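Local coordinates for DUF4785 domain-containing protein (Legionella pneumophila subsp. pneumophila, PDB 4KH9) that is of unknown function but binds calcium and is built from three beta-rich domains, the central and C-terminal ones of the E-set clan, at residues N237-T242 / G257-Y263; L25-W29 / Q330-D334; K81-E85 / N145-Y151; V287-A292 / L322-H327. One frame throughout, in Å; residues are numbered along the deposited sequence. Where two conformers were deposited one is given.

Interaction 1 of 4, residues N237-T242 / G257-Y263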
loop_
_atom_site.group_PDB
_atom_site.type_symbol
_atom_site.label_atom_id
_atom_site.label_comp_id
_atom_site.label_asym_id
_atom_site.label_seq_id
_atom_site.Cartn_x
_atom_site.Cartn_y
_atom_site.Cartn_z
ATOM N N ASN A 237 -2.244 -4.428 4.351
ATOM C CA ASN A 237 -1.371 -4.357 3.196
ATOM C C ASN A 237 0.081 -4.011 3.543
ATOM O O ASN A 237 0.404 -3.587 4.650
ATOM C CB ASN A 237 -1.901 -3.327 2.196
ATOM C CG ASN A 237 -3.138 -3.776 1.457
ATOM O OD1 ASN A 237 -3.321 -4.962 1.115
ATOM N ND2 ASN A 237 -3.997 -2.824 1.170
ATOM N N TRP A 238 0.950 -4.241 2.556
ATOM C CA TRP A 238 2.355 -3.879 2.535
ATOM C C TRP A 238 2.504 -2.562 1.837
ATOM O O TRP A 238 1.631 -2.176 1.060
ATOM C CB TRP A 238 3.170 -4.944 1.792
ATOM C CG TRP A 238 3.395 -6.218 2.528
ATOM C CD1 TRP A 238 2.461 -7.149 2.876
ATOM C CD2 TRP A 238 4.666 -6.738 2.951
ATOM N NE1 TRP A 238 3.054 -8.167 3.582
ATOM C CE2 TRP A 238 4.414 -7.950 3.627
ATOM C CE3 TRP A 238 5.985 -6.240 2.916
ATOM C CZ2 TRP A 238 5.440 -8.715 4.198
ATOM C CZ3 TRP A 238 7.003 -7.001 3.482
ATOM C CH2 TRP A 238 6.728 -8.222 4.109
ATOM N N TYR A 239 3.644 -1.903 2.065
ATOM C CA TYR A 239 4.005 -0.669 1.415
ATOM C C TYR A 239 5.417 -0.711 0.918
ATOM O O TYR A 239 6.317 -1.254 1.558
ATOM C CB TYR A 239 3.844 0.574 2.360
ATOM C CG TYR A 239 2.411 0.986 2.567
ATOM C CD1 TYR A 239 1.622 0.375 3.543
ATOM C CD2 TYR A 239 1.803 1.919 1.726
ATOM C CE1 TYR A 239 0.268 0.693 3.685
ATOM C CE2 TYR A 239 0.457 2.259 1.875
ATOM C CZ TYR A 239 -0.311 1.622 2.839
ATOM O OH TYR A 239 -1.635 1.939 2.994
ATOM N N LEU A 240 5.584 -0.148 -0.248
ATOM C CA LEU A 240 6.840 0.241 -0.833
ATOM C C LEU A 240 7.142 1.629 -0.283
ATOM O O LEU A 240 6.288 2.512 -0.394
ATOM C CB LEU A 240 6.797 0.224 -2.372
ATOM C CG LEU A 240 7.955 0.969 -3.073
ATOM C CD1 LEU A 240 9.304 0.256 -2.812
ATOM C CD2 LEU A 240 7.690 1.146 -4.567
ATOM N N GLU A 241 8.307 1.804 0.368
ATOM C CA GLU A 241 8.744 3.109 0.897
ATOM C C GLU A 241 10.029 3.499 0.219
ATOM O O GLU A 241 10.969 2.699 0.189
ATOM C CB GLU A 241 8.986 3.072 2.434
ATOM C CG GLU A 241 7.807 2.726 3.323
ATOM C CD GLU A 241 8.122 2.940 4.795
ATOM O OE1 GLU A 241 9.308 2.831 5.191
ATOM O OE2 GLU A 241 7.164 3.185 5.564
ATOM N N THR A 242 10.083 4.672 -0.341
ATOM C CA THR A 242 11.312 5.101 -0.989
ATOM C C THR A 242 11.622 6.548 -0.614
ATOM O O THR A 242 10.711 7.358 -0.368
ATOM C CB THR A 242 11.274 4.885 -2.515
ATOM O OG1 THR A 242 12.484 5.382 -3.092
ATOM C CG2 THR A 242 10.098 5.535 -3.173
ATOM N N GLY A 257 8.359 8.651 -1.091
ATOM C CA GLY A 257 7.112 8.122 -1.620
ATOM C C GLY A 257 6.764 6.762 -1.086
ATOM O O GLY A 257 7.625 6.054 -0.569
ATOM N N HIS A 258 5.483 6.441 -1.213
ATOM C CA HIS A 258 4.858 5.209 -0.755
ATOM C C HIS A 258 3.893 4.670 -1.782
ATOM O O HIS A 258 3.276 5.462 -2.504
ATOM C CB HIS A 258 4.049 5.445 0.553
ATOM C CG HIS A 258 4.781 6.010 1.737
ATOM N ND1 HIS A 258 5.236 5.197 2.763
ATOM C CD2 HIS A 258 4.997 7.300 2.076
ATOM C CE1 HIS A 258 5.757 6.015 3.667
ATOM N NE2 HIS A 258 5.632 7.290 3.297
ATOM N N THR A 259 3.673 3.361 -1.790
ATOM C CA THR A 259 2.606 2.749 -2.577
ATOM C C THR A 259 2.289 1.407 -1.899
ATOM O O THR A 259 3.151 0.776 -1.281
ATOM C CB THR A 259 2.804 2.676 -4.099
ATOM O OG1 THR A 259 1.474 2.554 -4.636
ATOM C CG2 THR A 259 3.708 1.507 -4.552
ATOM N N ALA A 260 1.006 1.052 -1.921
ATOM C CA ALA A 260 0.488 -0.141 -1.274
ATOM C C ALA A 260 0.388 -1.302 -2.247
ATOM O O ALA A 260 0.140 -1.129 -3.441
ATOM C CB ALA A 260 -0.893 0.146 -0.674
ATOM N N PHE A 261 0.533 -2.501 -1.707
ATOM C CA PHE A 261 0.336 -3.730 -2.462
ATOM C C PHE A 261 -0.142 -4.785 -1.483
ATOM O O PHE A 261 0.084 -4.670 -0.275
ATOM C CB PHE A 261 1.596 -4.166 -3.250
ATOM C CG PHE A 261 2.807 -4.507 -2.418
ATOM C CD1 PHE A 261 3.752 -3.522 -2.089
ATOM C CD2 PHE A 261 3.041 -5.820 -2.015
ATOM C CE1 PHE A 261 4.889 -3.842 -1.346
ATOM C CE2 PHE A 261 4.189 -6.148 -1.292
ATOM C CZ PHE A 261 5.112 -5.156 -0.969
ATOM N N SER A 262 -0.878 -5.764 -1.997
ATOM C CA SER A 262 -1.423 -6.856 -1.182
ATOM C C SER A 262 -0.519 -8.067 -1.277
ATOM O O SER A 262 0.071 -8.318 -2.328
ATOM C CB SER A 262 -2.839 -7.198 -1.650
ATOM O OG SER A 262 -3.361 -8.282 -0.907
ATOM N N TYR A 263 -0.449 -8.856 -0.202
ATOM C CA TYR A 263 0.391 -10.057 -0.185
ATOM C C TYR A 263 -0.327 -11.224 0.510
ATOM O O TYR A 263 -0.928 -11.004 1.553
ATOM C CB TYR A 263 1.721 -9.749 0.522
ATOM C CG TYR A 263 2.609 -10.950 0.759
ATOM C CD1 TYR A 263 3.378 -11.480 -0.262
ATOM C CD2 TYR A 263 2.658 -11.574 2.008
ATOM C CE1 TYR A 263 4.209 -12.576 -0.050
ATOM C CE2 TYR A 263 3.499 -12.668 2.238
ATOM C CZ TYR A 263 4.272 -13.163 1.198
ATOM O OH TYR A 263 5.083 -14.246 1.375
#
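Antiparallel strand pairing joins 237-242 to 257-263 in the central domain, across the two arms of the hairpin made by strands 238-248 and 251-264. Trp238-Phe261, Leu240-Thr259 and Thr242-Gly257 are hydrogen-bonded pairs. Each is closed by two N-H...O=C bonds; Leu240 N reaches Thr259 O at 2.8 Å. Tyr239-Ala260 and Glu241-His258 are non-hydrogen-bonded pairs between them. There CA-H...O contacts fill in, as from His258 CA to Leu240 O at 3.1 Å.

The buried face carries an aromatic cluster. A chi1 of 63° swings the Phe261 ring toward the neighbouring strand, its face onto Trp238 CB, which lies 3.6 Å from the Phe261 ring centroid. The indole and the Phe261 ring are nearly parallel but slid apart. Tyr263 lies alongside the indole, its CB 3.6 Å from Trp238 CD1. Asp233 accepts the indole N-H. This layering fits the beta-sandwich character of E-set domains: Leu240 and Thr242 also pack on strands 163-168 and 178-186. Thr242 OG1 is hydrogen-bonded to the backbone O of Asp198, a residue of a calcium site seen in this protein; no ion is bound to this chain there in the model.

On the other face, Tyr239 CE2 rests on Ala260 CB at 3.6 Å. Glu241 runs beside His258, its carboxylate plane nearly perpendicular to the imidazole. Glu241 OE1 forms its salt bridge with Arg200 on the adjoining strand 196-202.

Interaction 2 of 4, residues L25-W29 / Q330-D334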
loop_
_atom_site.group_PDB
_atom_site.type_symbol
_atom_site.label_atom_id
_atom_site.label_comp_id
_atom_site.label_asym_id
_atom_site.label_seq_id
_atom_site.Cartn_x
_atom_site.Cartn_y
_atom_site.Cartn_z
ATOM N N LEU A 25 -21.581 -23.125 4.414
ATOM C CA LEU A 25 -22.597 -22.251 3.836
ATOM C C LEU A 25 -22.450 -22.066 2.353
ATOM O O LEU A 25 -21.345 -21.880 1.837
ATOM C CB LEU A 25 -22.562 -20.861 4.494
ATOM C CG LEU A 25 -22.873 -20.816 5.974
ATOM C CD1 LEU A 25 -22.257 -19.580 6.624
ATOM C CD2 LEU A 25 -24.377 -20.955 6.239
ATOM N N HIS A 26 -23.583 -22.048 1.679
ATOM C CA HIS A 26 -23.660 -21.791 0.256
ATOM C C HIS A 26 -24.548 -20.583 0.029
ATOM O O HIS A 26 -25.658 -20.514 0.555
ATOM C CB HIS A 26 -24.166 -23.006 -0.512
ATOM C CG HIS A 26 -24.049 -22.830 -1.989
ATOM N ND1 HIS A 26 -25.009 -22.136 -2.711
ATOM C CD2 HIS A 26 -23.070 -23.229 -2.831
ATOM C CE1 HIS A 26 -24.593 -22.163 -3.961
ATOM N NE2 HIS A 26 -23.436 -22.818 -4.082
ATOM N N ASP A 27 -24.035 -19.621 -0.721
ATOM C CA ASP A 27 -24.733 -18.404 -1.094
ATOM C C ASP A 27 -24.684 -18.223 -2.573
ATOM O O ASP A 27 -23.800 -18.756 -3.243
ATOM C CB ASP A 27 -24.130 -17.166 -0.402
ATOM C CG ASP A 27 -24.320 -17.140 1.088
ATOM O OD1 ASP A 27 -25.464 -16.895 1.534
ATOM O OD2 ASP A 27 -23.319 -17.293 1.809
ATOM N N LYS A 28 -25.652 -17.476 -3.071
ATOM C CA LYS A 28 -25.864 -17.084 -4.449
ATOM C C LYS A 28 -26.397 -15.672 -4.459
ATOM O O LYS A 28 -27.148 -15.282 -3.555
ATOM C CB LYS A 28 -26.856 -18.031 -5.162
ATOM C CG LYS A 28 -26.351 -19.448 -5.449
ATOM C CD LYS A 28 -27.365 -20.347 -6.199
ATOM C CE LYS A 28 -28.378 -20.987 -5.279
ATOM N NZ LYS A 28 -29.175 -22.035 -5.970
ATOM N N TRP A 29 -26.022 -14.894 -5.463
ATOM C CA TRP A 29 -26.552 -13.548 -5.602
ATOM C C TRP A 29 -26.546 -13.148 -7.051
ATOM O O TRP A 29 -25.705 -13.604 -7.831
ATOM C CB TRP A 29 -25.812 -12.501 -4.728
ATOM C CG TRP A 29 -24.331 -12.390 -4.926
ATOM C CD1 TRP A 29 -23.680 -11.548 -5.780
ATOM C CD2 TRP A 29 -23.313 -13.044 -4.151
ATOM N NE1 TRP A 29 -22.317 -11.668 -5.617
ATOM C CE2 TRP A 29 -22.066 -12.575 -4.615
ATOM C CE3 TRP A 29 -23.335 -14.010 -3.127
ATOM C CZ2 TRP A 29 -20.850 -13.019 -4.070
ATOM C CZ3 TRP A 29 -22.132 -14.455 -2.592
ATOM C CH2 TRP A 29 -20.907 -13.982 -3.083
ATOM N N GLN A 330 -18.256 -28.086 -3.575
ATOM C CA GLN A 330 -19.379 -28.063 -4.479
ATOM C C GLN A 330 -20.041 -26.686 -4.507
ATOM O O GLN A 330 -20.209 -26.075 -3.470
ATOM C CB GLN A 330 -20.381 -29.126 -3.992
ATOM C CG GLN A 330 -21.319 -29.623 -5.055
ATOM C CD GLN A 330 -22.376 -30.512 -4.464
ATOM O OE1 GLN A 330 -23.527 -30.101 -4.301
ATOM N NE2 GLN A 330 -21.998 -31.725 -4.066
ATOM N N PHE A 331 -20.416 -26.198 -5.689
ATOM C CA PHE A 331 -21.126 -24.926 -5.819
ATOM C C PHE A 331 -22.157 -25.083 -6.909
ATOM O O PHE A 331 -21.962 -25.887 -7.820
ATOM C CB PHE A 331 -20.195 -23.717 -6.049
ATOM C CG PHE A 331 -19.388 -23.696 -7.319
ATOM C CD1 PHE A 331 -18.142 -24.315 -7.381
ATOM C CD2 PHE A 331 -19.854 -23.026 -8.447
ATOM C CE1 PHE A 331 -17.385 -24.279 -8.555
ATOM C CE2 PHE A 331 -19.106 -23.009 -9.626
ATOM C CZ PHE A 331 -17.865 -23.611 -9.665
ATOM N N THR A 332 -23.275 -24.355 -6.779
ATOM C CA THR A 332 -24.437 -24.463 -7.652
ATOM C C THR A 332 -24.932 -23.111 -8.146
ATOM O O THR A 332 -24.845 -22.122 -7.427
ATOM C CB THR A 332 -25.595 -25.138 -6.848
ATOM O OG1 THR A 332 -25.127 -26.294 -6.168
ATOM C CG2 THR A 332 -26.798 -25.514 -7.711
ATOM N N PHE A 333 -25.527 -23.104 -9.341
ATOM C CA PHE A 333 -26.195 -21.946 -9.931
ATOM C C PHE A 333 -27.663 -22.284 -10.181
ATOM O O PHE A 333 -28.008 -23.463 -10.330
ATOM C CB PHE A 333 -25.513 -21.474 -11.227
ATOM C CG PHE A 333 -24.066 -21.087 -11.061
ATOM C CD1 PHE A 333 -23.712 -19.878 -10.471
ATOM C CD2 PHE A 333 -23.050 -21.918 -11.520
ATOM C CE1 PHE A 333 -22.371 -19.509 -10.355
ATOM C CE2 PHE A 333 -21.716 -21.543 -11.393
ATOM C CZ PHE A 333 -21.384 -20.356 -10.785
ATOM N N ASP A 334 -28.518 -21.254 -10.249
ATOM C CA ASP A 334 -29.946 -21.450 -10.470
ATOM C C ASP A 334 -30.285 -21.760 -11.937
ATOM O O ASP A 334 -30.921 -22.794 -12.173
ATOM C CB ASP A 334 -30.736 -20.226 -9.990
ATOM C CG ASP A 334 -30.820 -20.159 -8.480
ATOM O OD1 ASP A 334 -30.988 -21.222 -7.848
ATOM O OD2 ASP A 334 -30.777 -19.042 -7.935
#
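His26 and Lys28 reach from strand 25-29 to the backbone of Thr332 and to Asp334. The two strands run roughly parallel, at 28°. Their axes stay 7.9 Å apart, too far for backbone pairing, so side chains carry the contact.

His26 comes first. Its CG lies anti to the backbone N (chi1 -171°), and the imidazole extends across the gap. NE2 accepts the backbone N-H of Thr332 at 3.1 Å from Thr332 N. The bond is fairly straight at the hydrogen, 163°, but the donor is tilted out of the ring plane. At the ring edge, CE1 lies 3.5 Å from Thr332 O, and NE2 is 3.6 Å from Phe331 CA.

Asp27 turns away from this contact; it is a ligand of a calcium site, although no ion is bound to this chain there in the model. Lys28 points back across. Its CD passes 3.3 Å from Thr332 O, and a bend at chi3 directs the ammonium to Asp334. The salt bridge from Lys28 NZ to Asp334 OD1 is 2.7 Å, approached from above the carboxylate plane. Asp334 OD2 has a second partner in Gln314.

The contact joins the edge strands of two sheets in a beta sandwich. Strand 25-29, from the N-terminal part of the chain, pairs with strand 312-322 of the C-terminal domain. Strand 325-333 pairs with strand 281-289 in the facing sheet, and Phe331 and Phe333 fill the space between them against strands 293-302 and 345-353.

Interaction 3 of 4, residues K81-E85 / N145-Y151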
loop_
_atom_site.group_PDB
_atom_site.type_symbol
_atom_site.label_atom_id
_atom_site.label_comp_id
_atom_site.label_asym_id
_atom_site.label_seq_id
_atom_site.Cartn_x
_atom_site.Cartn_y
_atom_site.Cartn_z
ATOM N N LYS A 81 4.872 12.552 24.321
ATOM C CA LYS A 81 5.555 13.612 25.062
ATOM C C LYS A 81 5.468 14.922 24.267
ATOM O O LYS A 81 5.011 14.932 23.110
ATOM C CB LYS A 81 7.015 13.215 25.352
ATOM C CG LYS A 81 7.148 12.011 26.297
ATOM C CD LYS A 81 8.603 11.666 26.625
ATOM C CE LYS A 81 9.245 12.490 27.729
ATOM N NZ LYS A 81 8.957 11.933 29.078
ATOM N N SER A 82 5.916 16.016 24.873
ATOM C CA SER A 82 5.830 17.325 24.241
ATOM C C SER A 82 6.936 17.587 23.183
ATOM O O SER A 82 7.986 16.933 23.151
ATOM C CB SER A 82 5.866 18.423 25.295
ATOM O OG SER A 82 7.030 18.292 26.093
ATOM N N ILE A 83 6.613 18.519 22.271
ATOM C CA ILE A 83 7.447 19.047 21.199
ATOM C C ILE A 83 8.219 20.228 21.804
ATOM O O ILE A 83 7.651 20.955 22.620
ATOM C CB ILE A 83 6.533 19.433 19.984
ATOM C CG1 ILE A 83 6.279 18.216 19.085
ATOM C CG2 ILE A 83 7.057 20.605 19.137
ATOM C CD1 ILE A 83 5.446 18.548 17.871
ATOM N N PRO A 84 9.499 20.450 21.456
ATOM C CA PRO A 84 10.197 21.615 22.016
ATOM C C PRO A 84 9.682 22.902 21.409
ATOM O O PRO A 84 8.957 22.839 20.404
ATOM C CB PRO A 84 11.658 21.387 21.601
ATOM C CG PRO A 84 11.711 20.062 20.903
ATOM C CD PRO A 84 10.344 19.728 20.475
ATOM N N GLU A 85 10.065 24.063 21.977
ATOM C CA GLU A 85 9.792 25.368 21.347
ATOM C C GLU A 85 10.718 25.428 20.157
ATOM O O GLU A 85 11.909 25.123 20.307
ATOM C CB GLU A 85 10.017 26.536 22.321
ATOM C CG GLU A 85 8.757 27.068 22.968
ATOM C CD GLU A 85 8.996 28.202 23.951
ATOM O OE1 GLU A 85 9.851 29.077 23.674
ATOM O OE2 GLU A 85 8.294 28.234 24.987
ATOM N N ASN A 145 14.439 16.779 29.374
ATOM C CA ASN A 145 14.108 15.355 29.499
ATOM C C ASN A 145 12.579 15.144 29.389
ATOM O O ASN A 145 12.111 14.036 29.612
ATOM C CB ASN A 145 14.648 14.798 30.833
ATOM C CG ASN A 145 14.176 15.547 32.071
ATOM O OD1 ASN A 145 13.435 16.540 31.987
ATOM N ND2 ASN A 145 14.589 15.094 33.248
ATOM N N LYS A 146 11.812 16.201 29.048
ATOM C CA LYS A 146 10.342 16.173 28.898
ATOM C C LYS A 146 9.901 16.098 27.427
ATOM O O LYS A 146 8.740 15.787 27.133
ATOM C CB LYS A 146 9.724 17.434 29.545
ATOM C CG LYS A 146 9.672 17.369 31.083
ATOM C CD LYS A 146 9.184 18.687 31.739
ATOM C CE LYS A 146 7.733 19.081 31.500
ATOM N NZ LYS A 146 6.767 18.158 32.154
ATOM N N TYR A 147 10.824 16.417 26.504
ATOM C CA TYR A 147 10.507 16.403 25.095
ATOM C C TYR A 147 10.592 14.993 24.571
ATOM O O TYR A 147 11.291 14.150 25.155
ATOM C CB TYR A 147 11.448 17.343 24.302
ATOM C CG TYR A 147 11.486 18.794 24.774
ATOM C CD1 TYR A 147 10.342 19.424 25.258
ATOM C CD2 TYR A 147 12.637 19.559 24.635
ATOM C CE1 TYR A 147 10.367 20.758 25.667
ATOM C CE2 TYR A 147 12.664 20.901 24.996
ATOM C CZ TYR A 147 11.531 21.494 25.527
ATOM O OH TYR A 147 11.570 22.822 25.869
ATOM N N ALA A 148 9.878 14.717 23.474
ATOM C CA ALA A 148 9.961 13.410 22.837
ATOM C C ALA A 148 11.380 13.165 22.311
ATOM O O ALA A 148 12.096 14.112 21.980
ATOM C CB ALA A 148 8.952 13.318 21.690
ATOM N N ASP A 149 11.784 11.904 22.254
ATOM C CA ASP A 149 13.087 11.492 21.713
ATOM C C ASP A 149 13.198 11.746 20.228
ATOM O O ASP A 149 14.280 12.068 19.735
ATOM C CB ASP A 149 13.291 9.989 21.931
ATOM C CG ASP A 149 13.614 9.539 23.337
ATOM O OD1 ASP A 149 13.863 10.413 24.203
ATOM O OD2 ASP A 149 13.687 8.311 23.557
ATOM N N ALA A 150 12.071 11.550 19.510
ATOM C CA ALA A 150 12.041 11.622 18.065
ATOM C C ALA A 150 10.725 12.203 17.538
ATOM O O ALA A 150 9.716 12.303 18.252
ATOM C CB ALA A 150 12.275 10.246 17.471
ATOM N N TYR A 151 10.791 12.683 16.293
ATOM C CA TYR A 151 9.701 13.366 15.601
ATOM C C TYR A 151 9.620 12.961 14.175
ATOM O O TYR A 151 10.633 12.614 13.588
ATOM C CB TYR A 151 9.936 14.918 15.638
ATOM C CG TYR A 151 10.229 15.434 17.027
ATOM C CD1 TYR A 151 11.491 15.266 17.604
ATOM C CD2 TYR A 151 9.213 15.965 17.823
ATOM C CE1 TYR A 151 11.739 15.630 18.929
ATOM C CE2 TYR A 151 9.453 16.334 19.150
ATOM C CZ TYR A 151 10.718 16.160 19.696
ATOM O OH TYR A 151 10.976 16.465 21.009
#
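Pro84 is the bump of this contact, wedged between the rings of Tyr147 and Tyr151. Its CA sits over the centre of the Tyr147 ring, 3.6 Å above the plane. Pro84 CB lies over the same face, 3.8 Å from the Tyr147 ring centroid, as a CH-pi contact. The other flank of the proline meets Tyr151, with Pro84 CD 3.4 Å from Tyr151 OH. That hydroxyl makes a weak hydrogen bond to Ala148 O. Ile83 CG1 fits against the edge of the Tyr151 ring, 3.7 Å from CE2.

Ser82 OG, held between the backbone N and carbonyl carbon (chi1 56°), lies at the edge of the Tyr147 ring and makes a weak hydrogen bond to Lys146 O. Ser82 O takes the N-H of Ala148 at 2.9 Å from Ala148 N, in a single backbone bridge. Lys81 bends over the turn, its CE 3.4 Å from Lys146 O.

Asp142 OD1 is hydrogen-bonded to the Tyr147 hydroxyl. Both segments belong to the N-terminal domain. The loop 81-85 links strands 72-77 and 86-89. Residues 145-149 lead into strand 150-156. Helix 55-60 packs on Pro84 and Tyr151 through Leu55 and Leu58, while strand 72-77 touches Ile83, Ala148 and Tyr151.

Interaction 4 of 4, residues V287-A292 / L322-H327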
loop_
_atom_site.group_PDB
_atom_site.type_symbol
_atom_site.label_atom_id
_atom_site.label_comp_id
_atom_site.label_asym_id
_atom_site.label_seq_id
_atom_site.Cartn_x
_atom_site.Cartn_y
_atom_site.Cartn_z
ATOM N N VAL A 287 -9.582 -29.209 -4.016
ATOM C CA VAL A 287 -8.805 -28.195 -3.299
ATOM C C VAL A 287 -7.717 -28.889 -2.464
ATOM O O VAL A 287 -8.009 -29.840 -1.755
ATOM C CB VAL A 287 -9.715 -27.293 -2.393
ATOM C CG1 VAL A 287 -8.949 -26.114 -1.805
ATOM C CG2 VAL A 287 -10.969 -26.808 -3.114
ATOM N N ASP A 288 -6.483 -28.403 -2.547
ATOM C CA ASP A 288 -5.360 -28.861 -1.737
ATOM C C ASP A 288 -5.138 -27.790 -0.641
ATOM O O ASP A 288 -4.940 -26.632 -0.970
ATOM C CB ASP A 288 -4.102 -29.114 -2.601
ATOM C CG ASP A 288 -2.938 -29.743 -1.842
ATOM O OD1 ASP A 288 -3.194 -30.525 -0.892
ATOM O OD2 ASP A 288 -1.776 -29.495 -2.228
ATOM N N VAL A 289 -5.302 -28.150 0.625
ATOM C CA VAL A 289 -5.209 -27.217 1.761
ATOM C C VAL A 289 -3.954 -27.546 2.576
ATOM O O VAL A 289 -3.738 -28.713 2.909
ATOM C CB VAL A 289 -6.505 -27.281 2.647
ATOM C CG1 VAL A 289 -6.398 -26.382 3.866
ATOM C CG2 VAL A 289 -7.761 -26.950 1.849
ATOM N N ALA A 290 -3.158 -26.512 2.919
ATOM C CA ALA A 290 -1.931 -26.638 3.709
ATOM C C ALA A 290 -2.171 -26.264 5.167
ATOM O O ALA A 290 -1.515 -26.824 6.050
ATOM C CB ALA A 290 -0.839 -25.748 3.116
ATOM N N THR A 291 -3.082 -25.295 5.425
ATOM C CA THR A 291 -3.369 -24.793 6.777
ATOM C C THR A 291 -4.872 -24.822 7.059
ATOM O O THR A 291 -5.656 -24.341 6.244
ATOM C CB THR A 291 -2.803 -23.369 6.935
ATOM O OG1 THR A 291 -1.387 -23.453 6.985
ATOM C CG2 THR A 291 -3.290 -22.653 8.187
ATOM N N ALA A 292 -5.250 -25.351 8.243
ATOM C CA ALA A 292 -6.623 -25.429 8.733
ATOM C C ALA A 292 -7.196 -24.011 8.861
ATOM O O ALA A 292 -6.628 -23.165 9.560
ATOM C CB ALA A 292 -6.661 -26.163 10.079
ATOM N N LEU A 322 -11.826 -25.988 6.420
ATOM C CA LEU A 322 -11.071 -27.069 5.782
ATOM C C LEU A 322 -9.775 -27.351 6.542
ATOM O O LEU A 322 -8.981 -26.446 6.782
ATOM C CB LEU A 322 -10.752 -26.752 4.294
ATOM C CG LEU A 322 -11.928 -26.499 3.333
ATOM C CD1 LEU A 322 -11.454 -25.876 2.036
ATOM C CD2 LEU A 322 -12.735 -27.767 3.059
ATOM N N GLU A 323 -9.558 -28.616 6.902
ATOM C CA GLU A 323 -8.323 -29.054 7.559
ATOM C C GLU A 323 -7.259 -29.293 6.486
ATOM O O GLU A 323 -7.645 -29.470 5.316
ATOM C CB GLU A 323 -8.581 -30.346 8.379
ATOM C CG GLU A 323 -9.391 -30.160 9.649
ATOM C CD GLU A 323 -8.680 -29.461 10.791
ATOM O OE1 GLU A 323 -7.437 -29.576 10.890
ATOM O OE2 GLU A 323 -9.380 -28.841 11.622
ATOM N N PRO A 324 -5.934 -29.375 6.820
ATOM C CA PRO A 324 -4.938 -29.692 5.775
ATOM C C PRO A 324 -5.275 -31.005 5.043
ATOM O O PRO A 324 -5.762 -31.948 5.660
ATOM C CB PRO A 324 -3.637 -29.813 6.558
ATOM C CG PRO A 324 -3.860 -29.002 7.789
ATOM C CD PRO A 324 -5.286 -29.212 8.142
ATOM N N GLY A 325 -5.080 -31.022 3.731
ATOM C CA GLY A 325 -5.352 -32.188 2.890
ATOM C C GLY A 325 -6.095 -31.862 1.610
ATOM O O GLY A 325 -6.201 -30.691 1.221
ATOM N N LYS A 326 -6.601 -32.899 0.928
ATOM C CA LYS A 326 -7.352 -32.760 -0.316
ATOM C C LYS A 326 -8.846 -32.800 -0.025
ATOM O O LYS A 326 -9.293 -33.575 0.830
ATOM C CB LYS A 326 -6.967 -33.838 -1.346
ATOM C CG LYS A 326 -5.627 -33.586 -2.028
ATOM C CD LYS A 326 -5.287 -34.653 -3.103
ATOM C CE LYS A 326 -4.749 -35.965 -2.556
ATOM N NZ LYS A 326 -4.564 -36.983 -3.624
ATOM N N HIS A 327 -9.613 -31.899 -0.679
ATOM C CA HIS A 327 -11.061 -31.789 -0.499
ATOM C C HIS A 327 -11.783 -31.540 -1.824
ATOM O O HIS A 327 -11.162 -31.098 -2.791
ATOM C CB HIS A 327 -11.414 -30.640 0.459
ATOM C CG HIS A 327 -10.776 -30.702 1.808
ATOM N ND1 HIS A 327 -11.399 -31.324 2.864
ATOM C CD2 HIS A 327 -9.616 -30.156 2.242
ATOM C CE1 HIS A 327 -10.586 -31.170 3.898
ATOM N NE2 HIS A 327 -9.495 -30.486 3.564
#
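Backbone hydrogen bonds pair Val287 with His327 and Val289 with Gly325, two antiparallel hydrogen-bonded pairs with two bonds each. All four are 2.8 Å long, from Val287 N to His327 O, His327 N to Val287 O, Val289 N to Gly325 O and Gly325 N to Val289 O. Asp288 and Lys326 form the non-hydrogen-bonded pair between them. Gly325 has backbone angles (phi 135°, psi -167°) that favour glycine, just where the chain turns from Pro324 into the strand.

CA-H...O contacts extend the pairing past the strand ends. Pro324 CA approaches Val289 O, and Ala292 CA lies 3.2 Å from Leu322 O.

These segments form one end of the C-terminal domain, whose E-set assignment fits a sandwich of two facing sheets. Residues 290-292 cross from strand 281-289 to strand 293-302. Residues 323-324 make the matching crossing from strand 312-322 to strand 325-333. The two connections pack side by side, Pro324 CD against Ala292 CB.

Apolar contacts fill the inner side. Val289 CG2 touches Leu322 CD1 at 3.9 Å, the two side chains crossing at about a right angle. The same methyl meets His327 CD2 at 3.7 Å.

A side-chain hydrogen bond within 322-327 holds the ring that Val289 touches. His327 NE2 donates to Glu323 O at 2.7 Å, with the acceptor in the ring plane. Leu322 CD2 lies over one face of that ring. Glu323 OE2 is hydrogen-bonded to Trp321 NE1, and Glu323 OE1 lies near Ala292 CB.

The four contacts span all three domains. Along the chain, interaction 2 brackets the others: interaction 3 closes first, then interaction 1, then interaction 4, all between residues 29 and 330. Interaction 3 is in the N-terminal domain and interaction 1 in the central one, their centres about 29 Å apart. Interaction 4 is in the C-terminal domain, about 30 Å from interaction 1 between centres. Interactions 2 and 4 are about 21 Å apart between centres and share strand 325-333. Interactions 2 and 3 lie about 58 Å apart between centres, on opposite sides of the chain's centre. The protein is thus elongated, and interaction 2 ties an early strand into the far C-terminal domain.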